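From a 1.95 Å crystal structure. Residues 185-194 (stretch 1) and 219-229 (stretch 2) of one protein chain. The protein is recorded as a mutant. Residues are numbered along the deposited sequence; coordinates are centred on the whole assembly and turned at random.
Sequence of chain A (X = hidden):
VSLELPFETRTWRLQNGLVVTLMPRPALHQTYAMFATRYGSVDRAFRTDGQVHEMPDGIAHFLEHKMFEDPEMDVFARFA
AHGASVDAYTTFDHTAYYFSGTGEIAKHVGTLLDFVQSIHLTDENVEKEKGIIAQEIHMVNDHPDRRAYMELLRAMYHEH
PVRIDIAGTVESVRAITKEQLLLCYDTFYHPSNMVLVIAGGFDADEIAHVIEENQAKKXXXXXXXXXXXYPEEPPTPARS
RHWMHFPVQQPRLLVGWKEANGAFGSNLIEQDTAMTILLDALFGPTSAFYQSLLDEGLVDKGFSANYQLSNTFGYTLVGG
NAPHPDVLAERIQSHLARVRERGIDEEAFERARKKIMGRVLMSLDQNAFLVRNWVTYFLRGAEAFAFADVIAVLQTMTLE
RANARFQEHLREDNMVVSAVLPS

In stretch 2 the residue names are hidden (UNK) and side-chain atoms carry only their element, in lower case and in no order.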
# COMPACT_ATOMS: atom_id res chain seq x y z
N TYR A 185 -13.13 26.04 14.26
CA TYR A 185 -12.67 25.07 15.24
C TYR A 185 -13.68 24.96 16.39
O TYR A 185 -14.02 23.86 16.81
CB TYR A 185 -11.27 25.44 15.81
CG TYR A 185 -10.81 24.51 16.90
CD1 TYR A 185 -10.90 24.87 18.26
CD2 TYR A 185 -10.28 23.27 16.59
CE1 TYR A 185 -10.49 24.00 19.24
CE2 TYR A 185 -9.89 22.40 17.56
CZ TYR A 185 -9.98 22.76 18.87
OH TYR A 185 -9.57 21.88 19.81
N ASP A 186 -14.17 26.10 16.89
CA ASP A 186 -15.12 26.07 17.99
C ASP A 186 -16.43 25.41 17.55
O ASP A 186 -17.03 24.68 18.32
CB ASP A 186 -15.38 27.48 18.60
CG ASP A 186 -14.24 27.97 19.50
OD1 ASP A 186 -13.32 27.19 19.94
OD2 ASP A 186 -14.27 29.20 19.80
N THR A 187 -16.83 25.62 16.30
CA THR A 187 -18.10 25.09 15.81
C THR A 187 -18.03 23.57 15.57
O THR A 187 -18.98 22.86 15.92
CB THR A 187 -18.51 25.78 14.51
OG1 THR A 187 -18.64 27.18 14.75
CG2 THR A 187 -19.85 25.23 13.95
N PHE A 188 -16.94 23.10 14.96
CA PHE A 188 -16.90 21.75 14.42
C PHE A 188 -16.10 20.77 15.23
O PHE A 188 -16.24 19.58 15.04
CB PHE A 188 -16.36 21.76 12.97
CG PHE A 188 -17.33 22.36 11.99
CD1 PHE A 188 -17.14 23.65 11.52
CD2 PHE A 188 -18.43 21.64 11.54
CE1 PHE A 188 -18.03 24.23 10.61
CE2 PHE A 188 -19.31 22.19 10.61
CZ PHE A 188 -19.12 23.48 10.13
N TYR A 189 -15.28 21.25 16.15
CA TYR A 189 -14.44 20.37 16.95
C TYR A 189 -15.01 20.12 18.33
O TYR A 189 -14.33 19.62 19.19
CB TYR A 189 -13.03 20.90 17.03
CG TYR A 189 -12.19 20.50 15.84
CD1 TYR A 189 -12.38 21.10 14.60
CD2 TYR A 189 -11.20 19.51 15.97
CE1 TYR A 189 -11.62 20.73 13.49
CE2 TYR A 189 -10.43 19.15 14.87
CZ TYR A 189 -10.66 19.75 13.62
OH TYR A 189 -9.89 19.43 12.53
N HIS A 190 -16.29 20.45 18.52
CA HIS A 190 -16.97 20.09 19.73
C HIS A 190 -17.15 18.57 19.77
O HIS A 190 -17.39 17.95 18.75
CB HIS A 190 -18.35 20.78 19.82
CG HIS A 190 -18.98 20.65 21.17
ND1 HIS A 190 -19.69 19.53 21.55
CD2 HIS A 190 -18.97 21.48 22.23
CE1 HIS A 190 -20.11 19.69 22.79
NE2 HIS A 190 -19.69 20.86 23.23
N PRO A 191 -17.07 17.97 20.96
CA PRO A 191 -17.13 16.50 21.00
C PRO A 191 -18.42 15.88 20.44
O PRO A 191 -18.39 14.72 19.97
CB PRO A 191 -16.96 16.17 22.49
CG PRO A 191 -16.97 17.50 23.23
CD PRO A 191 -16.58 18.53 22.24
N SER A 192 -19.52 16.63 20.48
CA SER A 192 -20.80 16.21 19.96
C SER A 192 -20.76 16.08 18.43
O SER A 192 -21.64 15.44 17.85
CB SER A 192 -21.91 17.21 20.34
OG SER A 192 -21.63 18.49 19.79
N ASN A 193 -19.74 16.68 17.80
CA ASN A 193 -19.60 16.59 16.34
C ASN A 193 -18.55 15.56 15.91
O ASN A 193 -18.16 15.51 14.73
CB ASN A 193 -19.26 17.94 15.72
CG ASN A 193 -19.50 17.97 14.17
OD1 ASN A 193 -20.54 17.52 13.67
ND2 ASN A 193 -18.58 18.56 13.44
N MSE A 194 -18.07 14.76 16.87
CA MSE A 194 -16.91 13.88 16.65
C MSE A 194 -17.13 12.43 17.05
O MSE A 194 -18.18 12.06 17.62
CB MSE A 194 -15.66 14.46 17.35
CG MSE A 194 -15.30 15.86 16.89
SE MSE A 194 -13.55 16.52 17.45
CE MSE A 194 -12.33 15.31 16.49
N UNK A 219 -13.68 21.02 30.33
CA UNK A 219 -14.94 21.74 30.31
C UNK A 219 -15.35 22.09 28.90
O UNK A 219 -14.63 22.76 28.16
o UNK A 219 -14.90 22.72 32.50
c UNK A 219 -14.84 23.02 31.12
N UNK A 220 -16.53 21.64 28.53
CA UNK A 220 -17.01 21.91 27.21
C UNK A 220 -18.22 22.81 27.26
O UNK A 220 -19.02 22.73 28.18
c UNK A 220 -14.86 17.89 27.34
c UNK A 220 -15.30 19.76 25.35
c UNK A 220 -14.21 18.91 25.27
c UNK A 220 -13.99 17.97 26.26
c UNK A 220 -15.93 18.74 27.42
c UNK A 220 -16.18 19.67 26.42
c UNK A 220 -17.35 20.60 26.52
N UNK A 221 -18.32 23.65 26.24
CA UNK A 221 -19.51 24.44 25.98
C UNK A 221 -20.69 23.56 25.61
O UNK A 221 -20.56 22.34 25.38
c UNK A 221 -17.67 27.16 23.93
c UNK A 221 -16.75 28.35 24.24
c UNK A 221 -18.37 26.62 25.19
c UNK A 221 -19.25 25.41 24.82
n UNK A 221 -15.75 28.50 23.12
N UNK A 222 -21.86 24.20 25.58
CA UNK A 222 -23.05 23.59 25.01
C UNK A 222 -22.75 23.27 23.58
O UNK A 222 -22.02 24.01 22.91
c UNK A 222 -24.74 23.55 27.35
c UNK A 222 -24.26 24.54 25.07
c UNK A 222 -24.74 24.82 26.50
o UNK A 222 -25.33 22.53 26.92
o UNK A 222 -24.12 23.56 28.44
N UNK A 223 -23.28 22.13 23.11
CA UNK A 223 -22.96 21.76 21.74
C UNK A 223 -23.48 22.82 20.75
O UNK A 223 -24.63 23.18 20.81
c UNK A 223 -23.65 20.41 21.56
c UNK A 223 -24.42 20.14 22.85
c UNK A 223 -23.93 21.06 23.88
N UNK A 224 -22.61 23.35 19.89
CA UNK A 224 -23.12 24.12 18.75
C UNK A 224 -24.11 23.34 17.86
O UNK A 224 -23.94 22.15 17.60
c UNK A 224 -21.16 23.11 19.80
c UNK A 224 -20.72 24.22 18.93
c UNK A 224 -21.85 24.45 17.96
N UNK A 225 -25.18 24.03 17.46
CA UNK A 225 -26.11 23.58 16.43
C UNK A 225 -25.52 24.03 15.09
O UNK A 225 -25.12 25.17 14.94
c UNK A 225 -27.49 24.24 16.65
N UNK A 226 -25.50 23.15 14.10
CA UNK A 226 -24.93 23.45 12.80
C UNK A 226 -25.99 23.21 11.73
O UNK A 226 -26.52 22.11 11.67
c UNK A 226 -21.57 21.66 13.66
c UNK A 226 -23.73 22.55 12.57
c UNK A 226 -22.65 22.76 13.66
c UNK A 226 -23.17 22.75 11.10
N UNK A 227 -26.34 24.22 10.95
CA UNK A 227 -27.17 23.99 9.74
C UNK A 227 -26.15 23.97 8.55
O UNK A 227 -25.51 24.98 8.28
c UNK A 227 -28.20 25.07 9.51
o UNK A 227 -29.74 27.02 8.35
c UNK A 227 -29.07 24.80 8.30
c UNK A 227 -29.93 25.92 7.88
o UNK A 227 -30.83 25.69 7.05
N UNK A 228 -26.05 22.86 7.85
CA UNK A 228 -25.10 22.73 6.73
C UNK A 228 -25.71 23.42 5.51
O UNK A 228 -26.86 23.14 5.16
n UNK A 228 -21.38 18.71 10.72
c UNK A 228 -21.60 19.22 9.51
n UNK A 228 -22.83 19.52 9.11
c UNK A 228 -24.53 20.37 7.59
c UNK A 228 -23.10 20.11 7.79
n UNK A 228 -20.59 19.41 8.66
c UNK A 228 -24.82 21.27 6.40
N UNK A 229 -24.99 24.37 4.90
CA UNK A 229 -25.52 25.12 3.77
C UNK A 229 -24.76 24.82 2.46
O UNK A 229 -23.54 25.07 2.38
c UNK A 229 -25.99 28.50 5.64
c UNK A 229 -25.48 26.61 4.08
c UNK A 229 -26.29 27.05 5.30
c UNK A 229 -27.82 26.83 5.05
O HOH W 1 -22.07 20.02 17.49

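Position 219 carries one carbon and one oxygen and makes no contact with stretch 1. A lone hydroxyl on CB, with no branching methyl, makes it Ser 219.

At position 220 a single carbon leads to a flat ring of six carbons with nothing attached, one face of which lies against Pro 191; it is Phe 220. Pro 191 CG is 3.5 Å from Phe 220 CD1 and sits over the ring face in a CH-pi contact.

Position 221 has four carbons in a row ending in nitrogen, which approaches Asp 186: Lys 221. Its CA-to-CB bond points sideways, but the extended chain brings NZ to 3.7 Å from Asp 186 OD2, a long salt bridge. His 190 NE2 donates a hydrogen bond to Lys 221 O at 2.8 Å, with the acceptor near the plane of the imidazole.

Position 222 has three carbons, the third bearing two oxygens, and its CA-to-CB bond points away from stretch 1: Glu 222.

At position 223 three carbons close a ring onto the backbone nitrogen, in contact with His 190 and Ser 192, which defines Pro 223. Its CA lies over the face of the His 190 ring, 3.7 Å from CE1, in a CH-pi contact, and its CB is 3.3 Å from Ser 192 OG.

Position 224 repeats that closed ring, against His 190 and Thr 187, and is Pro 224. Its CD lies 3.6 Å from His 190 CG, and its CG 3.7 Å from Thr 187 O.

Position 225 has one side-chain carbon, pointing away from stretch 1: Ala 225.

Position 226 has four carbons forked at the first, one arm two carbons long, touching Thr 187 and Phe 188: Ile 226. Its CD1 reaches Phe 188 CD2 at 3.8 Å and Thr 187 O at 3.6 Å.

Position 227, with three carbons and two terminal oxygens, is out of reach and is Glu 227.

Position 228 has three carbons, a nitrogen, then a carbon carrying two more nitrogens, close to Phe 188 and Asn 193: Arg 228. Phe 188 CE2 lies over one face of the guanidinium, 3.6 Å from NH1, while Asn 193 OD1 is 3.3 Å from NH2, at its edge.

Position 229, four carbons forked at the second, without contact, is Leu 229.

The contact centres on His 190. While NE2 binds Lys 221 O, ND1 accepts from Ser 192 N at 3.1 Å and hydrogen-bonds Ser 192 OG at 2.8 Å, so both ring nitrogens are engaged, and Pro 223 CA covers one face of the ring. A water bridges Ser 192 OG and Pro 224 O, 2.8 Å from each, and Ile 226 extends the apolar packing to Phe 188.

Stretch 2, residues 219-229: SFKEPPAIERL
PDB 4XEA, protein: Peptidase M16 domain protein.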